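Local atomic coordinates of Emp47p (form2) (Saccharomyces cerevisiae, PDB entry 2A6Z), a protein that acts as a cargo receptor in glycoprotein secretion, its carbohydrate recognition domain being a legume-like lectin fold, and is probably required for Emp46 to leave the endoplasmic reticulum. Residues Y163-E166 against D167-L171; K135-I138 against Y139-F143; V103-D106 against G107-L111; V186-S190 against G191-I195; W26-G29 against E30-L34. All blocks are in the same frame, centred on the assembly; numbering follows the deposited sequence.

Contact 1 (Y163-E166 against D167-L171)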
loop_
_atom_site.group_PDB
_atom_site.type_symbol
_atom_site.label_atom_id
_atom_site.label_comp_id
_atom_site.label_asym_id
_atom_site.label_seq_id
_atom_site.Cartn_x
_atom_site.Cartn_y
_atom_site.Cartn_z
ATOM N N TYR A 163 -8.087 -7.523 8.985
ATOM C CA TYR A 163 -7.568 -8.801 9.426
ATOM C C TYR A 163 -8.280 -9.140 10.754
ATOM O O TYR A 163 -8.111 -8.414 11.744
ATOM C CB TYR A 163 -6.043 -8.753 9.614
ATOM C CG TYR A 163 -5.467 -10.107 9.965
ATOM C CD1 TYR A 163 -5.582 -11.203 9.103
ATOM C CD2 TYR A 163 -4.793 -10.314 11.167
ATOM C CE1 TYR A 163 -5.069 -12.451 9.399
ATOM C CE2 TYR A 163 -4.264 -11.557 11.460
ATOM C CZ TYR A 163 -4.404 -12.627 10.617
ATOM O OH TYR A 163 -3.862 -13.860 10.866
ATOM N N ASP A 164 -9.112 -10.166 10.690
ATOM C CA ASP A 164 -10.076 -10.432 11.742
ATOM C C ASP A 164 -9.792 -11.751 12.439
ATOM O O ASP A 164 -10.164 -12.845 11.967
ATOM C CB ASP A 164 -11.511 -10.444 11.154
ATOM C CG ASP A 164 -12.578 -10.432 12.255
ATOM O OD1 ASP A 164 -12.210 -10.537 13.447
ATOM O OD2 ASP A 164 -13.750 -10.312 11.886
ATOM N N LEU A 165 -9.126 -11.661 13.602
ATOM C CA LEU A 165 -8.848 -12.838 14.399
ATOM C C LEU A 165 -10.106 -13.415 15.020
ATOM O O LEU A 165 -10.042 -14.562 15.444
ATOM C CB LEU A 165 -7.891 -12.488 15.576
ATOM C CG LEU A 165 -6.408 -12.308 15.258
ATOM C CD1 LEU A 165 -5.800 -13.551 14.554
ATOM C CD2 LEU A 165 -6.150 -11.062 14.474
ATOM N N GLU A 166 -11.184 -12.636 15.037
ATOM C CA GLU A 166 -12.455 -13.105 15.603
ATOM C C GLU A 166 -13.354 -13.670 14.487
ATOM O O GLU A 166 -14.535 -13.965 14.771
ATOM C CB GLU A 166 -13.172 -11.932 16.291
ATOM C CG GLU A 166 -12.536 -11.518 17.593
ATOM C CD GLU A 166 -11.229 -10.751 17.407
ATOM O OE1 GLU A 166 -11.262 -9.705 16.688
ATOM O OE2 GLU A 166 -10.200 -11.133 18.022
ATOM N N ASP A 167 -12.804 -13.878 13.277
ATOM C CA ASP A 167 -13.519 -14.574 12.194
ATOM C C ASP A 167 -12.557 -15.564 11.538
ATOM O O ASP A 167 -12.463 -15.635 10.318
ATOM C CB ASP A 167 -14.097 -13.506 11.234
ATOM C CG ASP A 167 -15.169 -14.053 10.291
ATOM O OD1 ASP A 167 -15.547 -15.245 10.383
ATOM O OD2 ASP A 167 -15.635 -13.251 9.443
ATOM N N ASP A 168 -11.827 -16.316 12.376
ATOM C CA ASP A 168 -10.908 -17.385 11.906
ATOM C C ASP A 168 -9.868 -16.846 10.940
ATOM O O ASP A 168 -9.551 -17.439 9.903
ATOM C CB ASP A 168 -11.747 -18.546 11.305
ATOM C CG ASP A 168 -12.529 -19.207 12.416
ATOM O OD1 ASP A 168 -11.921 -19.720 13.384
ATOM O OD2 ASP A 168 -13.772 -19.216 12.415
ATOM N N ASN A 169 -9.236 -15.706 11.313
ATOM C CA ASN A 169 -8.108 -15.136 10.629
ATOM C C ASN A 169 -8.510 -14.693 9.201
ATOM O O ASN A 169 -7.777 -14.974 8.261
ATOM C CB ASN A 169 -6.898 -16.099 10.534
ATOM C CG ASN A 169 -6.693 -16.812 11.830
ATOM O OD1 ASN A 169 -6.457 -16.165 12.883
ATOM N ND2 ASN A 169 -6.713 -18.132 11.751
ATOM N N LEU A 170 -9.651 -14.019 9.084
ATOM C CA LEU A 170 -10.074 -13.557 7.751
ATOM C C LEU A 170 -9.276 -12.299 7.373
ATOM O O LEU A 170 -9.346 -11.256 8.053
ATOM C CB LEU A 170 -11.570 -13.224 7.794
ATOM C CG LEU A 170 -12.149 -12.820 6.405
ATOM C CD1 LEU A 170 -12.083 -13.996 5.451
ATOM C CD2 LEU A 170 -13.568 -12.330 6.570
ATOM N N LEU A 171 -8.572 -12.389 6.258
ATOM C CA LEU A 171 -7.881 -11.241 5.614
ATOM C C LEU A 171 -8.763 -10.836 4.435
ATOM O O LEU A 171 -9.015 -11.674 3.564
ATOM C CB LEU A 171 -6.507 -11.668 5.148
ATOM C CG LEU A 171 -5.748 -10.645 4.328
ATOM C CD1 LEU A 171 -5.442 -9.368 5.161
ATOM C CD2 LEU A 171 -4.438 -11.247 3.813
HETATM O O HOH W 1 -14.973 -10.311 9.643
HETATM O O HOH W 2 -7.838 -16.547 15.301
HETATM O O HOH W 3 -12.006 -16.665 15.214
#
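Tyr163 lies beside Asn169 where the hairpin of strands 153-164 and 170-175 closes, ring and amide planes 23° apart. CD1 at the ring edge touches Leu171 CB at 4.1 Å, while the hydroxyl, 3.8 Å from Asn169 CB, is hydrogen-bonded to Phe188 N. Asp164 N donates to Leu170 O at 2.9 Å, and Asp164 O accepts from Asp167 N at 3.1 Å and Leu170 N at 3.2 Å, the donors coming from opposite faces of the carbonyl plane. With Asn169 and Leu170 both facing Asp164, this is a G1 beta bulge. Asp164 CG, anti to the backbone N (chi1 -168°), sets the carboxylate against Asp167 CB. Leu165 turns CD1 to within 3.2 Å of Asn169 OD1, and one water joins that OD1 to Leu165 O. Glu166 N reaches Asp164 OD1 (2.8 Å) from above the carboxylate plane, making an Asx turn. A water donating to both OD2 atoms, and Arg184 paired with Asp167 OD1, probably ease repulsion between the Asp164 and Asp167 carboxylates.

Contact 2 (K135-I138 against Y139-F143)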
loop_
_atom_site.group_PDB
_atom_site.type_symbol
_atom_site.label_atom_id
_atom_site.label_comp_id
_atom_site.label_asym_id
_atom_site.label_seq_id
_atom_site.Cartn_x
_atom_site.Cartn_y
_atom_site.Cartn_z
ATOM N N LYS A 135 10.453 -11.301 -9.562
ATOM C CA LYS A 135 9.584 -10.308 -10.147
ATOM C C LYS A 135 8.991 -10.777 -11.453
ATOM O O LYS A 135 7.911 -10.282 -11.807
ATOM C CB LYS A 135 10.330 -8.967 -10.316
ATOM C CG LYS A 135 10.655 -8.345 -8.967
ATOM C CD LYS A 135 11.162 -6.920 -9.161
ATOM C CE LYS A 135 12.594 -6.742 -8.720
ATOM N NZ LYS A 135 13.097 -5.397 -9.201
ATOM N N THR A 136 9.683 -11.705 -12.134
ATOM C CA THR A 136 9.190 -12.143 -13.414
ATOM C C THR A 136 7.984 -13.075 -13.244
ATOM O O THR A 136 7.369 -13.366 -14.258
ATOM C CB THR A 136 10.254 -12.879 -14.254
ATOM O OG1 THR A 136 10.601 -14.114 -13.614
ATOM C CG2 THR A 136 11.517 -12.045 -14.358
ATOM N N LYS A 137 7.631 -13.516 -12.051
ATOM C CA LYS A 137 6.512 -14.397 -11.796
ATOM C C LYS A 137 5.410 -13.755 -10.932
ATOM O O LYS A 137 4.518 -14.455 -10.457
ATOM C CB LYS A 137 6.992 -15.695 -11.144
ATOM C CG LYS A 137 8.019 -16.414 -12.058
ATOM C CD LYS A 137 8.445 -17.718 -11.377
ATOM C CE LYS A 137 9.416 -18.596 -12.128
ATOM N NZ LYS A 137 9.201 -18.706 -13.573
ATOM N N ILE A 138 5.525 -12.429 -10.711
ATOM C CA ILE A 138 4.633 -11.826 -9.705
ATOM C C ILE A 138 3.159 -12.053 -10.022
ATOM O O ILE A 138 2.398 -12.317 -9.090
ATOM C CB ILE A 138 4.999 -10.338 -9.586
ATOM C CG1 ILE A 138 4.387 -9.709 -8.327
ATOM C CG2 ILE A 138 4.731 -9.504 -10.848
ATOM C CD1 ILE A 138 5.092 -8.395 -7.964
ATOM N N TYR A 139 2.763 -11.966 -11.297
ATOM C CA TYR A 139 1.326 -12.080 -11.571
ATOM C C TYR A 139 0.810 -13.505 -11.346
ATOM O O TYR A 139 -0.297 -13.714 -10.835
ATOM C CB TYR A 139 0.996 -11.578 -13.005
ATOM C CG TYR A 139 1.510 -10.143 -13.153
ATOM C CD1 TYR A 139 0.975 -9.098 -12.379
ATOM C CD2 TYR A 139 2.570 -9.832 -14.021
ATOM C CE1 TYR A 139 1.441 -7.803 -12.493
ATOM C CE2 TYR A 139 3.038 -8.546 -14.114
ATOM C CZ TYR A 139 2.480 -7.540 -13.345
ATOM O OH TYR A 139 2.989 -6.269 -13.477
ATOM N N ASP A 140 1.642 -14.477 -11.690
ATOM C CA ASP A 140 1.230 -15.878 -11.426
ATOM C C ASP A 140 1.255 -16.189 -9.946
ATOM O O ASP A 140 0.514 -17.110 -9.492
ATOM C CB ASP A 140 2.155 -16.804 -12.165
ATOM C CG ASP A 140 1.479 -17.912 -12.870
ATOM O OD1 ASP A 140 2.047 -18.595 -13.721
ATOM O OD2 ASP A 140 0.360 -18.165 -12.375
ATOM N N GLN A 141 2.063 -15.456 -9.179
ATOM C CA GLN A 141 2.257 -15.749 -7.749
ATOM C C GLN A 141 1.302 -14.966 -6.861
ATOM O O GLN A 141 1.277 -15.249 -5.664
ATOM C CB GLN A 141 3.730 -15.501 -7.335
ATOM C CG GLN A 141 4.606 -16.539 -8.075
ATOM C CD GLN A 141 5.998 -16.822 -7.692
ATOM O OE1 GLN A 141 6.534 -15.879 -7.134
ATOM N NE2 GLN A 141 6.526 -18.015 -8.000
ATOM N N SER A 142 0.462 -14.065 -7.396
ATOM C CA SER A 142 -0.556 -13.415 -6.528
ATOM C C SER A 142 -1.376 -14.486 -5.847
ATOM O O SER A 142 -1.835 -15.430 -6.511
ATOM C CB SER A 142 -1.476 -12.569 -7.394
ATOM O OG SER A 142 -0.758 -11.680 -8.223
ATOM N N PHE A 143 -1.606 -14.333 -4.535
ATOM C CA PHE A 143 -2.486 -15.309 -3.878
ATOM C C PHE A 143 -3.935 -14.944 -4.089
ATOM O O PHE A 143 -4.780 -15.824 -3.903
ATOM C CB PHE A 143 -2.152 -15.508 -2.381
ATOM C CG PHE A 143 -2.437 -14.296 -1.484
ATOM C CD1 PHE A 143 -3.712 -14.162 -0.925
ATOM C CD2 PHE A 143 -1.465 -13.333 -1.229
ATOM C CE1 PHE A 143 -4.015 -13.062 -0.129
ATOM C CE2 PHE A 143 -1.783 -12.228 -0.405
ATOM C CZ PHE A 143 -3.043 -12.106 0.138
HETATM O O HOH W 4 3.912 -13.414 -13.871
#
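Ile138 directs CG1 away from its own backbone N (chi1 -165°), which puts CG2 between N and the carbonyl carbon; Tyr139, with CG anti to its carbonyl carbon, brings one face of its ring against that methyl. The result is a CH-pi contact between adjacent residues: Ile138 CG2 sits 3.7 Å from the centroid of the Tyr139 ring and only 6° off its normal, so the methyl is centred over one face. One turn further round, Gln141 in one of its two conformers crosses the Lys137 side chain at a slant, its amide carbon CD 3.8 Å from Lys137 CB. The backbone supports this with a bond from Gln141 N to Lys137 O at 2.9 Å, nearly along the C=O axis though bent at the hydrogen, and a weak second one to Ile138 O. This short, weakly bonded helix, 138-141, follows a 3-10 segment at 135-137 on the surface of the sandwich. Ile138 is the buried residue, packing on Gln109 and Leu111 of strand 108-113, while the Tyr139 hydroxyl bonds Asp113 at the end of that strand and its ring lies against Arg123 of strand 121-128.

Contact 3 (V103-D106 against G107-L111); sequences VNYD and GLQLL
Van der Waals contact between Tyr105 and the backbone of Gly107 comes first: Gly107 O lies at the ring edge, 3.2 Å from Tyr105 CE1, near the ring plane. Tyr105 CG stands between its backbone N and carbonyl carbon (chi1 67°), which turns the ring along the chain that follows. Farther out, Gln109 CB packs 3.9 Å from Tyr105 OH, the two side chains crossing at about a right angle. The polar link is indirect: one water lies 2.7 Å from Tyr105 OH and donates to Gln109 OE1 at 2.8 Å. The other end of that amide is fixed by NE2 bonding to Ser83. Gly107 itself has phi/psi of 150/-140°, a conformation in which a side chain would collide with Asp106 O. The chain turns a corner there, at the entry to strand 108-113. Trp85 of strand 81-88 meets the Tyr105 ring edge-to-face and Asn127 of strand 121-128 binds Tyr105 O, both from neighbouring strands in a seven-stranded antiparallel sheet of the legume-lectin-like beta sandwich.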
loop_
_atom_site.group_PDB
_atom_site.type_symbol
_atom_site.label_atom_id
_atom_site.label_comp_id
_atom_site.label_asym_id
_atom_site.label_seq_id
_atom_site.Cartn_x
_atom_site.Cartn_y
_atom_site.Cartn_z
ATOM N N VAL A 103 12.096 -6.259 -1.670
ATOM C CA VAL A 103 11.876 -7.462 -2.489
ATOM C C VAL A 103 11.947 -8.751 -1.727
ATOM O O VAL A 103 11.417 -9.777 -2.161
ATOM C CB VAL A 103 12.888 -7.443 -3.683
ATOM C CG1 VAL A 103 14.308 -7.775 -3.241
ATOM C CG2 VAL A 103 12.472 -8.403 -4.804
ATOM N N ASN A 104 12.559 -8.738 -0.549
ATOM C CA ASN A 104 12.696 -9.875 0.341
ATOM C C ASN A 104 11.891 -9.654 1.593
ATOM O O ASN A 104 12.372 -9.933 2.681
ATOM C CB ASN A 104 14.197 -9.864 0.726
ATOM C CG ASN A 104 14.564 -8.523 1.443
ATOM O OD1 ASN A 104 14.035 -7.377 1.260
ATOM N ND2 ASN A 104 15.527 -8.596 2.389
ATOM N N TYR A 105 10.670 -9.142 1.426
ATOM C CA TYR A 105 9.812 -8.838 2.615
ATOM C C TYR A 105 9.304 -10.104 3.268
ATOM O O TYR A 105 9.246 -11.164 2.650
ATOM C CB TYR A 105 8.668 -7.935 2.134
ATOM C CG TYR A 105 7.721 -8.608 1.202
ATOM C CD1 TYR A 105 6.512 -9.193 1.623
ATOM C CD2 TYR A 105 8.012 -8.652 -0.183
ATOM C CE1 TYR A 105 5.640 -9.810 0.751
ATOM C CE2 TYR A 105 7.148 -9.280 -1.076
ATOM C CZ TYR A 105 5.989 -9.838 -0.609
ATOM O OH TYR A 105 5.099 -10.470 -1.474
ATOM N N ASP A 106 8.871 -9.933 4.531
ATOM C CA ASP A 106 8.212 -10.973 5.313
ATOM C C ASP A 106 6.845 -10.482 5.714
ATOM O O ASP A 106 6.735 -9.707 6.690
ATOM C CB ASP A 106 9.081 -11.225 6.567
ATOM C CG ASP A 106 8.511 -12.313 7.450
ATOM O OD1 ASP A 106 7.503 -12.949 7.041
ATOM O OD2 ASP A 106 9.073 -12.476 8.558
ATOM N N GLY A 107 5.815 -10.791 4.969
ATOM C CA GLY A 107 4.506 -10.284 5.219
ATOM C C GLY A 107 3.713 -10.172 3.904
ATOM O O GLY A 107 3.769 -11.065 3.052
ATOM N N LEU A 108 2.961 -9.080 3.788
ATOM C CA LEU A 108 1.999 -8.832 2.740
ATOM C C LEU A 108 2.363 -7.609 1.911
ATOM O O LEU A 108 2.664 -6.514 2.454
ATOM C CB LEU A 108 0.621 -8.569 3.396
ATOM C CG LEU A 108 -0.537 -8.183 2.455
ATOM C CD1 LEU A 108 -0.900 -9.369 1.543
ATOM C CD2 LEU A 108 -1.714 -7.712 3.292
ATOM N N GLN A 109 2.294 -7.773 0.584
ATOM C CA GLN A 109 2.347 -6.682 -0.354
ATOM C C GLN A 109 0.999 -6.629 -1.097
ATOM O O GLN A 109 0.543 -7.647 -1.622
ATOM C CB GLN A 109 3.472 -6.932 -1.378
ATOM C CG GLN A 109 3.581 -5.855 -2.449
ATOM C CD GLN A 109 4.294 -6.314 -3.719
ATOM O OE1 GLN A 109 4.504 -7.487 -3.961
ATOM N NE2 GLN A 109 4.690 -5.368 -4.532
ATOM N N LEU A 110 0.415 -5.440 -1.172
ATOM C CA LEU A 110 -0.764 -5.220 -2.055
ATOM C C LEU A 110 -0.277 -4.332 -3.191
ATOM O O LEU A 110 0.161 -3.204 -2.941
ATOM C CB LEU A 110 -1.909 -4.534 -1.312
ATOM C CG LEU A 110 -2.445 -5.305 -0.126
ATOM C CD1 LEU A 110 -3.534 -4.510 0.590
ATOM C CD2 LEU A 110 -3.014 -6.658 -0.528
ATOM N N LEU A 111 -0.365 -4.857 -4.405
ATOM C CA LEU A 111 0.157 -4.156 -5.581
ATOM C C LEU A 111 -0.999 -3.683 -6.458
ATOM O O LEU A 111 -1.838 -4.515 -6.864
ATOM C CB LEU A 111 1.046 -5.093 -6.405
ATOM C CG LEU A 111 1.548 -4.513 -7.742
ATOM C CD1 LEU A 111 2.453 -3.306 -7.534
ATOM C CD2 LEU A 111 2.301 -5.614 -8.497
HETATM O O HOH W 5 5.839 -9.918 -4.010
#

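Contact 4 (V186-S190 against G191-I195)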
loop_
_atom_site.group_PDB
_atom_site.type_symbol
_atom_site.label_atom_id
_atom_site.label_comp_id
_atom_site.label_asym_id
_atom_site.label_seq_id
_atom_site.Cartn_x
_atom_site.Cartn_y
_atom_site.Cartn_z
ATOM N N VAL A 186 -4.017 -17.117 5.418
ATOM C CA VAL A 186 -2.880 -16.367 5.928
ATOM C C VAL A 186 -3.064 -16.107 7.410
ATOM O O VAL A 186 -4.000 -15.405 7.826
ATOM C CB VAL A 186 -2.763 -15.023 5.191
ATOM C CG1 VAL A 186 -1.536 -14.242 5.618
ATOM C CG2 VAL A 186 -2.695 -15.278 3.677
ATOM N N ARG A 187 -2.200 -16.724 8.221
ATOM C CA ARG A 187 -2.215 -16.503 9.678
ATOM C C ARG A 187 -0.933 -15.787 9.984
ATOM O O ARG A 187 0.135 -16.413 10.118
ATOM C CB ARG A 187 -2.326 -17.798 10.489
ATOM C CG ARG A 187 -3.607 -18.569 10.074
ATOM C CD ARG A 187 -3.920 -19.727 10.989
ATOM N NE ARG A 187 -2.904 -20.800 10.882
ATOM C CZ ARG A 187 -3.013 -21.972 11.470
ATOM N NH1 ARG A 187 -4.063 -22.181 12.250
ATOM N NH2 ARG A 187 -2.121 -22.927 11.370
ATOM N N PHE A 188 -0.963 -14.470 10.065
ATOM C CA PHE A 188 0.223 -13.689 10.325
ATOM C C PHE A 188 0.775 -13.984 11.716
ATOM O O PHE A 188 0.016 -14.013 12.699
ATOM C CB PHE A 188 -0.057 -12.192 10.304
ATOM C CG PHE A 188 -0.408 -11.645 8.911
ATOM C CD1 PHE A 188 0.563 -11.546 7.926
ATOM C CD2 PHE A 188 -1.689 -11.190 8.641
ATOM C CE1 PHE A 188 0.246 -10.999 6.686
ATOM C CE2 PHE A 188 -2.013 -10.669 7.387
ATOM C CZ PHE A 188 -1.045 -10.568 6.404
ATOM N N PRO A 189 2.075 -14.173 11.867
ATOM C CA PRO A 189 2.640 -14.355 13.216
ATOM C C PRO A 189 2.850 -13.004 13.880
ATOM O O PRO A 189 2.897 -11.926 13.283
ATOM C CB PRO A 189 3.993 -15.025 12.940
ATOM C CG PRO A 189 4.379 -14.406 11.599
ATOM C CD PRO A 189 3.104 -14.284 10.814
ATOM N N SER A 190 2.999 -13.052 15.206
ATOM C CA SER A 190 3.158 -11.854 15.991
ATOM C C SER A 190 4.538 -11.234 15.773
ATOM O O SER A 190 5.487 -11.896 15.376
ATOM C CB SER A 190 2.922 -12.178 17.486
ATOM O OG SER A 190 2.715 -10.968 18.174
ATOM N N GLY A 191 4.628 -9.983 16.043
ATOM C CA GLY A 191 5.884 -9.251 15.938
ATOM C C GLY A 191 5.597 -7.831 15.517
ATOM O O GLY A 191 4.466 -7.355 15.477
ATOM N N SER A 192 6.685 -7.115 15.225
ATOM C CA SER A 192 6.587 -5.745 14.875
ATOM C C SER A 192 6.506 -5.552 13.362
ATOM O O SER A 192 7.450 -5.948 12.650
ATOM C CB SER A 192 7.856 -4.990 15.401
ATOM O OG SER A 192 7.650 -3.601 15.253
ATOM N N TYR A 193 5.388 -4.976 12.917
ATOM C CA TYR A 193 5.156 -4.784 11.505
ATOM C C TYR A 193 5.294 -3.351 11.069
ATOM O O TYR A 193 4.912 -2.402 11.779
ATOM C CB TYR A 193 3.732 -5.274 11.107
ATOM C CG TYR A 193 3.618 -6.762 11.109
ATOM C CD1 TYR A 193 3.500 -7.546 12.258
ATOM C CD2 TYR A 193 3.608 -7.433 9.864
ATOM C CE1 TYR A 193 3.411 -8.914 12.165
ATOM C CE2 TYR A 193 3.502 -8.787 9.786
ATOM C CZ TYR A 193 3.377 -9.570 10.916
ATOM O OH TYR A 193 3.290 -10.920 10.843
ATOM N N ARG A 194 5.853 -3.220 9.881
ATOM C CA ARG A 194 6.044 -1.947 9.223
ATOM C C ARG A 194 4.924 -1.745 8.200
ATOM O O ARG A 194 4.574 -2.661 7.477
ATOM C CB ARG A 194 7.419 -1.878 8.539
ATOM C CG ARG A 194 8.572 -2.329 9.399
ATOM C CD ARG A 194 8.626 -1.718 10.791
ATOM N NE ARG A 194 8.652 -0.259 10.766
ATOM C CZ ARG A 194 9.317 0.464 11.658
ATOM N NH1 ARG A 194 10.018 -0.050 12.645
ATOM N NH2 ARG A 194 9.260 1.789 11.534
ATOM N N ILE A 195 4.372 -0.522 8.180
ATOM C CA ILE A 195 3.204 -0.145 7.396
ATOM C C ILE A 195 3.597 1.054 6.581
ATOM O O ILE A 195 4.123 2.052 7.123
ATOM C CB ILE A 195 2.025 0.187 8.353
ATOM C CG1 ILE A 195 1.573 -1.072 9.092
ATOM C CG2 ILE A 195 0.898 0.873 7.597
ATOM C CD1 ILE A 195 0.751 -0.755 10.330
#
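One hydrogen bond closes this loop: Tyr193 OH donates to Pro189 O at 2.7 Å, in the carbonyl plane and on a lone pair. The acceptor also lies near the plane of the phenol, at its edge. Tyr193 CG is anti to its carbonyl carbon (chi1 -73°), and that rotation sends the ring back toward Pro189 from the first part of strand 192-200. Apolar contacts gather around the same hydroxyl. Pro189 CD approaches it at 3.4 Å, the proline crossing the tyrosine at about a right angle, and Phe188 CB lies 3.6 Å from it. Between the partners, Gly191 has phi/psi of 147/-172°, a region in which a CB would strike Ser190 O. Ring packing continues outward: Phe86 stacks on Tyr193 and meets Phe188 edge-to-face, while Val186 CG1 covers the centre of one Phe188 face at 3.7 Å above its plane. A single short, well-directed phenol bond thus ties the loop carbonyl to the sheet and probably helps hold the orientation of the ring, with proline and phenylalanine carbons packed beside the hydroxyl.

Contact 5 (W26-G29 against E30-L34)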
loop_
_atom_site.group_PDB
_atom_site.type_symbol
_atom_site.label_atom_id
_atom_site.label_comp_id
_atom_site.label_asym_id
_atom_site.label_seq_id
_atom_site.Cartn_x
_atom_site.Cartn_y
_atom_site.Cartn_z
ATOM N N TRP A 26 5.236 9.837 10.563
ATOM C CA TRP A 26 5.538 9.275 9.233
ATOM C C TRP A 26 6.838 9.819 8.706
ATOM O O TRP A 26 7.286 10.945 9.039
ATOM C CB TRP A 26 4.446 9.667 8.213
ATOM C CG TRP A 26 3.143 8.966 8.493
ATOM C CD1 TRP A 26 2.188 9.354 9.402
ATOM C CD2 TRP A 26 2.641 7.760 7.894
ATOM N NE1 TRP A 26 1.124 8.466 9.405
ATOM C CE2 TRP A 26 1.376 7.472 8.477
ATOM C CE3 TRP A 26 3.135 6.904 6.924
ATOM C CZ2 TRP A 26 0.627 6.367 8.102
ATOM C CZ3 TRP A 26 2.392 5.795 6.537
ATOM C CH2 TRP A 26 1.146 5.523 7.131
ATOM N N GLN A 27 7.465 9.031 7.796
ATOM C CA GLN A 27 8.712 9.435 7.160
ATOM C C GLN A 27 8.580 9.243 5.650
ATOM O O GLN A 27 8.303 8.144 5.167
ATOM C CB GLN A 27 9.863 8.577 7.729
ATOM C CG GLN A 27 11.242 8.949 7.085
ATOM C CD GLN A 27 11.605 10.350 7.452
ATOM O OE1 GLN A 27 11.710 10.635 8.639
ATOM N NE2 GLN A 27 11.776 11.186 6.431
ATOM N N THR A 28 8.800 10.294 4.877
ATOM C CA THR A 28 8.929 10.199 3.434
ATOM C C THR A 28 10.319 9.739 3.062
ATOM O O THR A 28 11.301 9.969 3.794
ATOM C CB THR A 28 8.628 11.528 2.735
ATOM O OG1 THR A 28 9.438 12.577 3.350
ATOM C CG2 THR A 28 7.186 11.972 2.838
ATOM N N GLY A 29 10.420 9.111 1.888
ATOM C CA GLY A 29 11.709 8.672 1.380
ATOM C C GLY A 29 11.772 8.927 -0.119
ATOM O O GLY A 29 10.759 9.083 -0.816
ATOM N N GLU A 30 12.991 8.868 -0.603
ATOM C CA GLU A 30 13.277 8.982 -2.023
ATOM C C GLU A 30 12.721 10.344 -2.416
ATOM O O GLU A 30 13.058 11.302 -1.686
ATOM C CB GLU A 30 12.910 7.791 -2.918
ATOM C CG GLU A 30 13.614 6.531 -2.491
ATOM C CD GLU A 30 13.101 5.976 -1.155
ATOM O OE1 GLU A 30 11.856 5.931 -1.075
ATOM O OE2 GLU A 30 13.934 5.615 -0.321
ATOM N N GLN A 31 11.932 10.460 -3.455
ATOM C CA GLN A 31 11.435 11.732 -3.899
ATOM C C GLN A 31 9.983 11.966 -3.542
ATOM O O GLN A 31 9.325 12.845 -4.106
ATOM C CB GLN A 31 11.793 11.918 -5.366
ATOM C CG GLN A 31 13.300 12.057 -5.617
ATOM C CD GLN A 31 13.934 13.316 -5.076
ATOM O OE1 GLN A 31 13.533 14.416 -5.455
ATOM N NE2 GLN A 31 14.925 13.087 -4.196
ATOM N N ALA A 32 9.443 11.250 -2.562
ATOM C CA ALA A 32 8.100 11.556 -2.066
ATOM C C ALA A 32 8.055 12.931 -1.392
ATOM O O ALA A 32 8.980 13.317 -0.711
ATOM C CB ALA A 32 7.684 10.514 -1.041
ATOM N N SER A 33 6.969 13.671 -1.575
ATOM C CA SER A 33 6.903 15.040 -1.018
ATOM C C SER A 33 5.441 15.412 -0.745
ATOM O O SER A 33 4.553 15.052 -1.500
ATOM C CB SER A 33 7.494 15.976 -2.034
ATOM O OG SER A 33 6.654 16.429 -3.057
ATOM N N LEU A 34 5.267 16.170 0.343
ATOM C CA LEU A 34 3.957 16.776 0.590
ATOM C C LEU A 34 3.749 17.970 -0.339
ATOM O O LEU A 34 4.614 18.856 -0.418
ATOM C CB LEU A 34 3.852 17.192 2.048
ATOM C CG LEU A 34 2.587 17.941 2.483
ATOM C CD1 LEU A 34 1.374 17.030 2.341
ATOM C CD2 LEU A 34 2.737 18.429 3.908
#
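Glu30 folds its side chain back over Gly29, the residue it follows at the type II' turn that carries the chain from strand 26-30 of one sheet to strand 33-35 of the other. Its CG is anti to the carbonyl carbon and the chain bends again at chi2, which brings OE1 to 3.1 Å from Gly29 C. The carboxylate has firm partners elsewhere: OE1 takes hydrogen bonds from Ser50 and Asn100, and OE2 forms a salt bridge with Lys96. Glu30 has a positive phi (59°) as the first inner residue of the turn, which runs from Gly29 to Ala32. Ala32 completes it, its N donating to Gly29 O at 3.1 Å in a nearly straight bond (164°), although the donor stands 36° out of the carbonyl plane. The methyl of Ala32 also touches that oxygen, at 3.4 Å, and packs against Thr28, CB to CB 4.0 Å. The chain then enters strand 33-35. On the incoming strand, Gln27 NE2 donates to Thr28 O at 2.9 Å, on a lone pair and in the plane of its own amide. The chemistry is thus divided: one backbone bond closes the turn, a small apolar contact of Ala32 with Thr28 packs beside it, and the ion pair with Lys96 probably keeps the folded glutamate charged.

Contacts 1 to 4 form a chain of touching residues, though 2 and 4 do not meet directly. Contacts 1 and 4, centres about 13 Å apart, meet through the Tyr163 to Phe188 hydrogen bond. Contact 3 joins contact 4 through Leu108 CB and Phe188 CZ (4.0 Å), and contact 2 through Leu108 CD1 and Phe143 CE2 (3.6 Å); their centres are about 11 and 12 Å apart. Phe143 CZ also reaches Leu171 CD2 of contact 1. Contact 5 stands across the molecule, about 32 Å from contact 1 between centres, yet spans both sheets, sharing one with contacts 3 and 4 and the other with contact 1; its Trp26 CZ3 approaches Ile195 O at 4.2 Å.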